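Local coordinates for glycosyltransferase (Streptomyces viridochromogenes, PDB 2IUY), which probably transfers sugars as a retaining glycosyltransferase of family GT4 that takes part in the biosynthesis of the antibiotic avilamycin A, at residues A[172-184]-A[236-250]. Numbering follows the deposited sequence.
Sequences SPHKGALEAAAFA and LAMSQAVTGPWGGIW
The imidazole of His174 sits in the angle between Trp246 and Trp250, in the loop that follows strand 234-237. With chi1 at 65°, CG lies between the backbone N and the carbonyl carbon; CD2 then points into the face of Trp250, 3.5 Å from CE2, while Trp246 turns its CH2/CZ3 edge to one face of the imidazole. Both pairs are edge-to-face, and Arg170 holds NE2. Val242 CG2 packs on His174 CA and CB. The backbone N of Gln240 donates a nearly straight bond (163°, 2.8 Å) to His174 O, coming in from above the carbonyl plane. Water bridges Lys175 O and Met238 N, while the bent Lys175 side chain passes Ser239 OG; Glu252 forms a salt bridge with Lys175 NZ and a hydrogen bond with Ser239 OG. Gly176, just before the helix, lets Met238 O approach its CA to 3.2 Å. Further on, the Glu179 carboxylate stacks on the Gln240 amide, planes 3° apart; NE2 donates to Met238 O and OE1 is hydrogen-bonded to Gly290 N, which fixes the amide's rotation. Ala180 CB touches selenomethionine Met238 CG (3.6 Å) and Leu236 CD1, and the Phe183 ring meets Leu236 CD2 obliquely through CD2. Helix 177-187 thus covers strand 234-237 on one face of the parallel sheet of the Rossmann-like C-terminal domain of a GT-B fold, where Lys175 belongs to the UDP site.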
ATOM      1  N   SER A 172      -9.881  11.465  -4.040  1.00 11.96           N
ATOM      2  CA  SER A 172     -10.171  11.281  -5.471  1.00 11.58           C
ATOM      3  C   SER A 172     -11.342  10.359  -5.573  1.00  9.02           C
ATOM      4  O   SER A 172     -11.541   9.574  -4.678  1.00  7.60           O
ATOM      5  CB  SER A 172      -9.043  10.557  -6.165  1.00 12.39           C
ATOM      6  OG  SER A 172      -7.920  11.400  -6.217  1.00 19.09           O
ATOM      7  N   PRO A 173     -12.150  10.490  -6.641  1.00  8.91           N
ATOM      8  CA  PRO A 173     -13.394   9.730  -6.763  1.00  7.83           C
ATOM      9  C   PRO A 173     -13.245   8.194  -6.712  1.00  9.51           C
ATOM     10  O   PRO A 173     -14.047   7.527  -6.040  1.00  9.08           O
ATOM     11  CB  PRO A 173     -13.954  10.197  -8.125  1.00  7.84           C
ATOM     12  CG  PRO A 173     -13.526  11.603  -8.235  1.00  5.96           C
ATOM     13  CD  PRO A 173     -12.037  11.489  -7.730  1.00  8.34           C
ATOM     14  N   HIS A 174     -12.242   7.636  -7.401  1.00  9.02           N
ATOM     15  CA  HIS A 174     -12.065   6.191  -7.393  1.00  9.35           C
ATOM     16  C   HIS A 174     -11.641   5.649  -5.994  1.00  9.72           C
ATOM     17  O   HIS A 174     -11.755   4.420  -5.743  1.00  9.18           O
ATOM     18  CB  HIS A 174     -11.051   5.756  -8.467  1.00  9.60           C
ATOM     19  CG  HIS A 174      -9.668   6.271  -8.214  1.00  9.06           C
ATOM     20  ND1 HIS A 174      -9.306   7.572  -8.479  1.00 11.93           N
ATOM     21  CD2 HIS A 174      -8.572   5.679  -7.690  1.00  9.63           C
ATOM     22  CE1 HIS A 174      -8.038   7.759  -8.150  1.00 12.79           C
ATOM     23  NE2 HIS A 174      -7.574   6.628  -7.655  1.00 10.72           N
ATOM     24  N   LYS A 175     -11.161   6.542  -5.107  1.00  9.22           N
ATOM     25  CA  LYS A 175     -10.783   6.150  -3.739  1.00  9.48           C
ATOM     26  C   LYS A 175     -11.971   6.219  -2.774  1.00  8.42           C
ATOM     27  O   LYS A 175     -11.908   5.685  -1.669  1.00  7.69           O
ATOM     28  CB  LYS A 175      -9.613   6.975  -3.180  1.00  9.96           C
ATOM     29  CG  LYS A 175      -8.307   6.809  -3.957  1.00 10.95           C
ATOM     30  CD  LYS A 175      -7.898   5.323  -4.082  1.00 11.95           C
ATOM     31  CE  LYS A 175      -7.482   4.745  -2.743  1.00  8.12           C
ATOM     32  NZ  LYS A 175      -6.595   3.528  -2.909  1.00 13.91           N
ATOM     33  N   GLY A 176     -13.064   6.841  -3.216  1.00  7.80           N
ATOM     34  CA  GLY A 176     -14.328   6.775  -2.498  1.00  7.17           C
ATOM     35  C   GLY A 176     -14.360   7.666  -1.257  1.00  7.56           C
ATOM     36  O   GLY A 176     -15.021   7.323  -0.280  1.00  8.30           O
ATOM     37  N   ALA A 177     -13.682   8.806  -1.300  1.00  7.30           N
ATOM     38  CA  ALA A 177     -13.729   9.784  -0.192  1.00  8.55           C
ATOM     39  C   ALA A 177     -15.171  10.221   0.091  1.00  9.04           C
ATOM     40  O   ALA A 177     -15.588  10.359   1.258  1.00  9.98           O
ATOM     41  CB  ALA A 177     -12.820  11.011  -0.479  1.00  6.48           C
ATOM     42  N   LEU A 178     -15.914  10.447  -0.984  1.00  8.85           N
ATOM     43  CA  LEU A 178     -17.301  10.911  -0.898  1.00  8.51           C
ATOM     44  C   LEU A 178     -18.187   9.875  -0.257  1.00  8.12           C
ATOM     45  O   LEU A 178     -18.966  10.155   0.654  1.00  7.61           O
ATOM     46  CB  LEU A 178     -17.838  11.282  -2.295  1.00  8.66           C
ATOM     47  CG  LEU A 178     -19.348  11.652  -2.270  1.00 10.50           C
ATOM     48  CD1 LEU A 178     -19.508  13.055  -1.662  1.00 13.54           C
ATOM     49  CD2 LEU A 178     -19.916  11.633  -3.637  1.00 11.40           C
ATOM     50  N   GLU A 179     -18.045   8.651  -0.716  1.00  8.53           N
ATOM     51  CA  GLU A 179     -18.760   7.514  -0.121  1.00  9.18           C
ATOM     52  C   GLU A 179     -18.400   7.228   1.333  1.00  9.04           C
ATOM     53  O   GLU A 179     -19.241   6.809   2.107  1.00 11.55           O
ATOM     54  CB  GLU A 179     -18.549   6.277  -0.996  1.00  8.79           C
ATOM     55  CG  GLU A 179     -19.235   6.395  -2.387  1.00  8.39           C
ATOM     56  CD  GLU A 179     -18.444   7.200  -3.429  1.00 13.41           C
ATOM     57  OE1 GLU A 179     -17.262   7.598  -3.206  1.00 14.56           O
ATOM     58  OE2 GLU A 179     -19.007   7.446  -4.511  1.00 15.64           O
ATOM     59  N   ALA A 180     -17.151   7.427   1.696  1.00  9.20           N
ATOM     60  CA  ALA A 180     -16.719   7.358   3.082  1.00  8.89           C
ATOM     61  C   ALA A 180     -17.387   8.482   3.908  1.00  9.24           C
ATOM     62  O   ALA A 180     -17.795   8.272   5.078  1.00  8.94           O
ATOM     63  CB  ALA A 180     -15.209   7.467   3.145  1.00  7.76           C
ATOM     64  N   ALA A 181     -17.507   9.676   3.326  1.00  8.94           N
ATOM     65  CA  ALA A 181     -18.241  10.766   4.037  1.00 10.23           C
ATOM     66  C   ALA A 181     -19.692  10.321   4.284  1.00 10.74           C
ATOM     67  O   ALA A 181     -20.196  10.425   5.421  1.00 11.66           O
ATOM     68  CB  ALA A 181     -18.183  12.102   3.254  1.00  8.44           C
ATOM     69  N   ALA A 182     -20.329   9.753   3.253  1.00 10.13           N
ATOM     70  CA  ALA A 182     -21.699   9.244   3.354  1.00 10.03           C
ATOM     71  C   ALA A 182     -21.815   8.159   4.436  1.00 11.05           C
ATOM     72  O   ALA A 182     -22.776   8.101   5.179  1.00 10.63           O
ATOM     73  CB  ALA A 182     -22.174   8.670   1.994  1.00  8.25           C
ATOM     74  N   PHE A 183     -20.853   7.260   4.500  1.00 12.35           N
ATOM     75  CA  PHE A 183     -20.973   6.175   5.473  1.00 13.55           C
ATOM     76  C   PHE A 183     -20.831   6.722   6.918  1.00 14.15           C
ATOM     77  O   PHE A 183     -21.603   6.363   7.827  1.00 14.71           O
ATOM     78  CB  PHE A 183     -20.000   5.019   5.129  1.00 13.16           C
ATOM     79  CG  PHE A 183     -20.079   3.858   6.097  1.00 14.31           C
ATOM     80  CD1 PHE A 183     -20.879   2.757   5.814  1.00 10.98           C
ATOM     81  CD2 PHE A 183     -19.341   3.868   7.273  1.00 11.94           C
ATOM     82  CE1 PHE A 183     -20.990   1.713   6.694  1.00 11.56           C
ATOM     83  CE2 PHE A 183     -19.451   2.801   8.181  1.00 13.93           C
ATOM     84  CZ  PHE A 183     -20.268   1.710   7.875  1.00 11.26           C
ATOM     85  N   ALA A 184     -19.839   7.587   7.121  1.00 13.88           N
ATOM     86  CA  ALA A 184     -19.655   8.285   8.399  1.00 13.67           C
ATOM     87  C   ALA A 184     -20.924   9.058   8.745  1.00 14.24           C
ATOM     88  O   ALA A 184     -21.451   8.893   9.839  1.00 15.20           O
ATOM     89  CB  ALA A 184     -18.449   9.237   8.341  1.00 12.05           C
ATOM     90  N   LEU A 236     -11.965   3.638   6.768  1.00  9.03           N
ATOM     91  CA  LEU A 236     -12.893   3.442   5.670  1.00  8.25           C
ATOM     92  C   LEU A 236     -12.062   3.404   4.384  1.00  8.79           C
ATOM     93  O   LEU A 236     -11.383   4.389   4.009  1.00  8.96           O
ATOM     94  CB  LEU A 236     -13.904   4.600   5.633  1.00  8.75           C
ATOM     95  CG  LEU A 236     -14.679   4.961   6.914  1.00  9.63           C
ATOM     96  CD1 LEU A 236     -15.822   6.016   6.600  1.00  8.37           C
ATOM     97  CD2 LEU A 236     -15.287   3.725   7.620  1.00  8.62           C
ATOM     98  N   ALA A 237     -12.071   2.244   3.744  1.00  8.75           N
ATOM     99  CA  ALA A 237     -11.357   2.035   2.476  1.00  8.45           C
ATOM    100  C   ALA A 237     -12.416   1.780   1.417  1.00  7.79           C
ATOM    101  O   ALA A 237     -12.894   0.661   1.258  1.00  7.70           O
ATOM    102  CB  ALA A 237     -10.412   0.828   2.608  1.00  8.54           C
HETATM  103  N   MSE A 238     -12.794   2.834   0.696  1.00  8.48           N
HETATM  104  CA  MSE A 238     -14.073   2.842  -0.054  1.00  8.72           C
HETATM  105  C   MSE A 238     -13.883   2.987  -1.539  1.00  8.51           C
HETATM  106  O   MSE A 238     -14.672   3.650  -2.190  1.00  9.01           O
HETATM  107  CB  MSE A 238     -14.951   3.999   0.453  1.00  9.64           C
HETATM  108  CG  MSE A 238     -15.179   4.019   1.970  1.00  9.82           C
HETATM  109 SE   MSE A 238     -16.144   2.511   2.647  1.00 14.29          SE
HETATM  110  CE  MSE A 238     -17.956   3.022   1.992  1.00 12.82           C
ATOM    111  N   SER A 239     -12.854   2.329  -2.069  1.00  8.51           N
ATOM    112  CA  SER A 239     -12.519   2.404  -3.473  1.00  8.48           C
ATOM    113  C   SER A 239     -13.762   2.040  -4.280  1.00  8.20           C
ATOM    114  O   SER A 239     -14.533   1.171  -3.876  1.00  7.10           O
ATOM    115  CB  SER A 239     -11.309   1.524  -3.814  1.00  7.56           C
ATOM    116  OG  SER A 239     -10.134   1.999  -3.161  1.00  8.75           O
ATOM    117  N   GLN A 240     -13.963   2.755  -5.388  1.00  8.81           N
ATOM    118  CA  GLN A 240     -15.182   2.657  -6.179  1.00  8.71           C
ATOM    119  C   GLN A 240     -14.862   2.124  -7.563  1.00  9.46           C
ATOM    120  O   GLN A 240     -13.801   2.378  -8.127  1.00  9.59           O
ATOM    121  CB  GLN A 240     -15.881   4.037  -6.288  1.00  9.37           C
ATOM    122  CG  GLN A 240     -16.346   4.637  -4.937  1.00  9.49           C
ATOM    123  CD  GLN A 240     -17.462   3.840  -4.255  1.00 11.41           C
ATOM    124  OE1 GLN A 240     -18.523   3.602  -4.838  1.00 12.18           O
ATOM    125  NE2 GLN A 240     -17.243   3.471  -2.987  1.00  9.97           N
ATOM    126  N   ALA A 241     -15.772   1.345  -8.119  1.00 11.22           N
ATOM    127  CA  ALA A 241     -15.544   0.822  -9.458  1.00 11.78           C
ATOM    128  C   ALA A 241     -15.954   1.856 -10.528  1.00 12.44           C
ATOM    129  O   ALA A 241     -17.060   1.846 -11.083  1.00 13.90           O
ATOM    130  CB  ALA A 241     -16.226  -0.536  -9.642  1.00 12.02           C
ATOM    131  N   VAL A 242     -15.066   2.807 -10.754  1.00 12.23           N
ATOM    132  CA  VAL A 242     -15.336   3.869 -11.703  1.00 12.57           C
ATOM    133  C   VAL A 242     -14.180   3.866 -12.670  1.00 13.22           C
ATOM    134  O   VAL A 242     -13.168   3.213 -12.374  1.00 12.23           O
ATOM    135  CB  VAL A 242     -15.444   5.271 -11.003  1.00 12.39           C
ATOM    136  CG1 VAL A 242     -16.704   5.321 -10.072  1.00 12.65           C
ATOM    137  CG2 VAL A 242     -14.175   5.645 -10.238  1.00 10.69           C
ATOM    138  N   THR A 243     -14.305   4.567 -13.806  1.00 13.65           N
ATOM    139  CA  THR A 243     -13.158   4.733 -14.682  1.00 14.64           C
ATOM    140  C   THR A 243     -12.501   6.089 -14.511  1.00 16.11           C
ATOM    141  O   THR A 243     -12.866   6.890 -13.630  1.00 15.49           O
ATOM    142  CB  THR A 243     -13.459   4.448 -16.211  1.00 16.57           C
ATOM    143  OG1 THR A 243     -12.223   4.355 -16.980  1.00 15.80           O
ATOM    144  CG2 THR A 243     -14.385   5.500 -16.801  1.00 12.74           C
ATOM    145  N   GLY A 244     -11.496   6.322 -15.350  1.00 16.44           N
ATOM    146  CA  GLY A 244     -10.580   7.425 -15.146  1.00 17.85           C
ATOM    147  C   GLY A 244      -9.464   7.371 -16.158  1.00 18.06           C
ATOM    148  O   GLY A 244      -9.501   6.552 -17.104  1.00 18.87           O
ATOM    149  N   PRO A 245      -8.469   8.255 -15.984  1.00 18.16           N
ATOM    150  CA  PRO A 245      -7.302   8.341 -16.901  1.00 17.72           C
ATOM    151  C   PRO A 245      -6.408   7.081 -16.938  1.00 17.08           C
ATOM    152  O   PRO A 245      -5.613   6.987 -17.853  1.00 17.59           O
ATOM    153  CB  PRO A 245      -6.523   9.561 -16.396  1.00 18.24           C
ATOM    154  CG  PRO A 245      -7.007   9.764 -14.962  1.00 17.98           C
ATOM    155  CD  PRO A 245      -8.425   9.268 -14.906  1.00 18.50           C
ATOM    156  N   TRP A 246      -6.540   6.138 -15.993  1.00 14.60           N
ATOM    157  CA  TRP A 246      -5.839   4.854 -16.088  1.00 13.85           C
ATOM    158  C   TRP A 246      -6.341   4.017 -17.261  1.00 13.50           C
ATOM    159  O   TRP A 246      -5.598   3.171 -17.759  1.00 13.57           O
ATOM    160  CB  TRP A 246      -5.946   4.015 -14.783  1.00 13.98           C
ATOM    161  CG  TRP A 246      -7.338   3.968 -14.260  1.00 13.51           C
ATOM    162  CD1 TRP A 246      -8.328   3.079 -14.589  1.00 14.09           C
ATOM    163  CD2 TRP A 246      -7.938   4.935 -13.371  1.00 14.27           C
ATOM    164  NE1 TRP A 246      -9.498   3.415 -13.930  1.00 15.14           N
ATOM    165  CE2 TRP A 246      -9.279   4.553 -13.184  1.00 14.65           C
ATOM    166  CE3 TRP A 246      -7.450   6.068 -12.699  1.00 13.14           C
ATOM    167  CZ2 TRP A 246     -10.131   5.247 -12.330  1.00 15.13           C
ATOM    168  CZ3 TRP A 246      -8.285   6.767 -11.895  1.00 14.73           C
ATOM    169  CH2 TRP A 246      -9.622   6.351 -11.698  1.00 15.17           C
ATOM    170  N   GLY A 247      -7.599   4.219 -17.691  1.00 12.82           N
ATOM    171  CA  GLY A 247      -8.243   3.268 -18.592  1.00 11.80           C
ATOM    172  C   GLY A 247      -8.914   2.071 -17.880  1.00 12.65           C
ATOM    173  O   GLY A 247      -8.317   1.459 -17.010  1.00 12.30           O
ATOM    174  N   GLY A 248     -10.166   1.768 -18.241  1.00 12.44           N
ATOM    175  CA  GLY A 248     -10.917   0.653 -17.683  1.00 12.40           C
ATOM    176  C   GLY A 248     -11.466   0.950 -16.307  1.00 12.83           C
ATOM    177  O   GLY A 248     -11.290   2.053 -15.772  1.00 13.77           O
ATOM    178  N   ILE A 249     -12.107  -0.043 -15.707  1.00 12.75           N
ATOM    179  CA  ILE A 249     -12.664   0.127 -14.371  1.00 13.26           C
ATOM    180  C   ILE A 249     -11.544   0.053 -13.350  1.00 12.63           C
ATOM    181  O   ILE A 249     -10.658  -0.804 -13.447  1.00 12.77           O
ATOM    182  CB  ILE A 249     -13.746  -0.904 -14.036  1.00 12.93           C
ATOM    183  CG1 ILE A 249     -14.893  -0.846 -15.043  1.00 16.90           C
ATOM    184  CG2 ILE A 249     -14.408  -0.544 -12.706  1.00 14.56           C
ATOM    185  CD1 ILE A 249     -15.695   0.510 -15.002  1.00 17.52           C
ATOM    186  N   TRP A 250     -11.582   0.981 -12.394  1.00 11.95           N
ATOM    187  CA  TRP A 250     -10.678   0.953 -11.251  1.00 11.32           C
ATOM    188  C   TRP A 250     -10.799  -0.400 -10.474  1.00 10.17           C
ATOM    189  O   TRP A 250     -11.894  -0.885 -10.178  1.00  9.86           O
ATOM    190  CB  TRP A 250     -10.893   2.170 -10.315  1.00  9.02           C
ATOM    191  CG  TRP A 250      -9.914   2.122  -9.127  1.00  8.80           C
ATOM    192  CD1 TRP A 250     -10.164   1.648  -7.869  1.00  8.44           C
ATOM    193  CD2 TRP A 250      -8.539   2.519  -9.132  1.00  8.02           C
ATOM    194  NE1 TRP A 250      -9.049   1.761  -7.097  1.00  8.57           N
ATOM    195  CE2 TRP A 250      -8.030   2.274  -7.846  1.00  8.30           C
ATOM    196  CE3 TRP A 250      -7.707   3.104 -10.087  1.00  6.23           C
ATOM    197  CZ2 TRP A 250      -6.699   2.565  -7.483  1.00 11.25           C
ATOM    198  CZ3 TRP A 250      -6.379   3.416  -9.730  1.00  9.94           C
ATOM    199  CH2 TRP A 250      -5.891   3.152  -8.430  1.00 10.86           C
TER
HETATM  200  O   HOH W   1     -10.537   4.530   0.009  1.00  8.22           O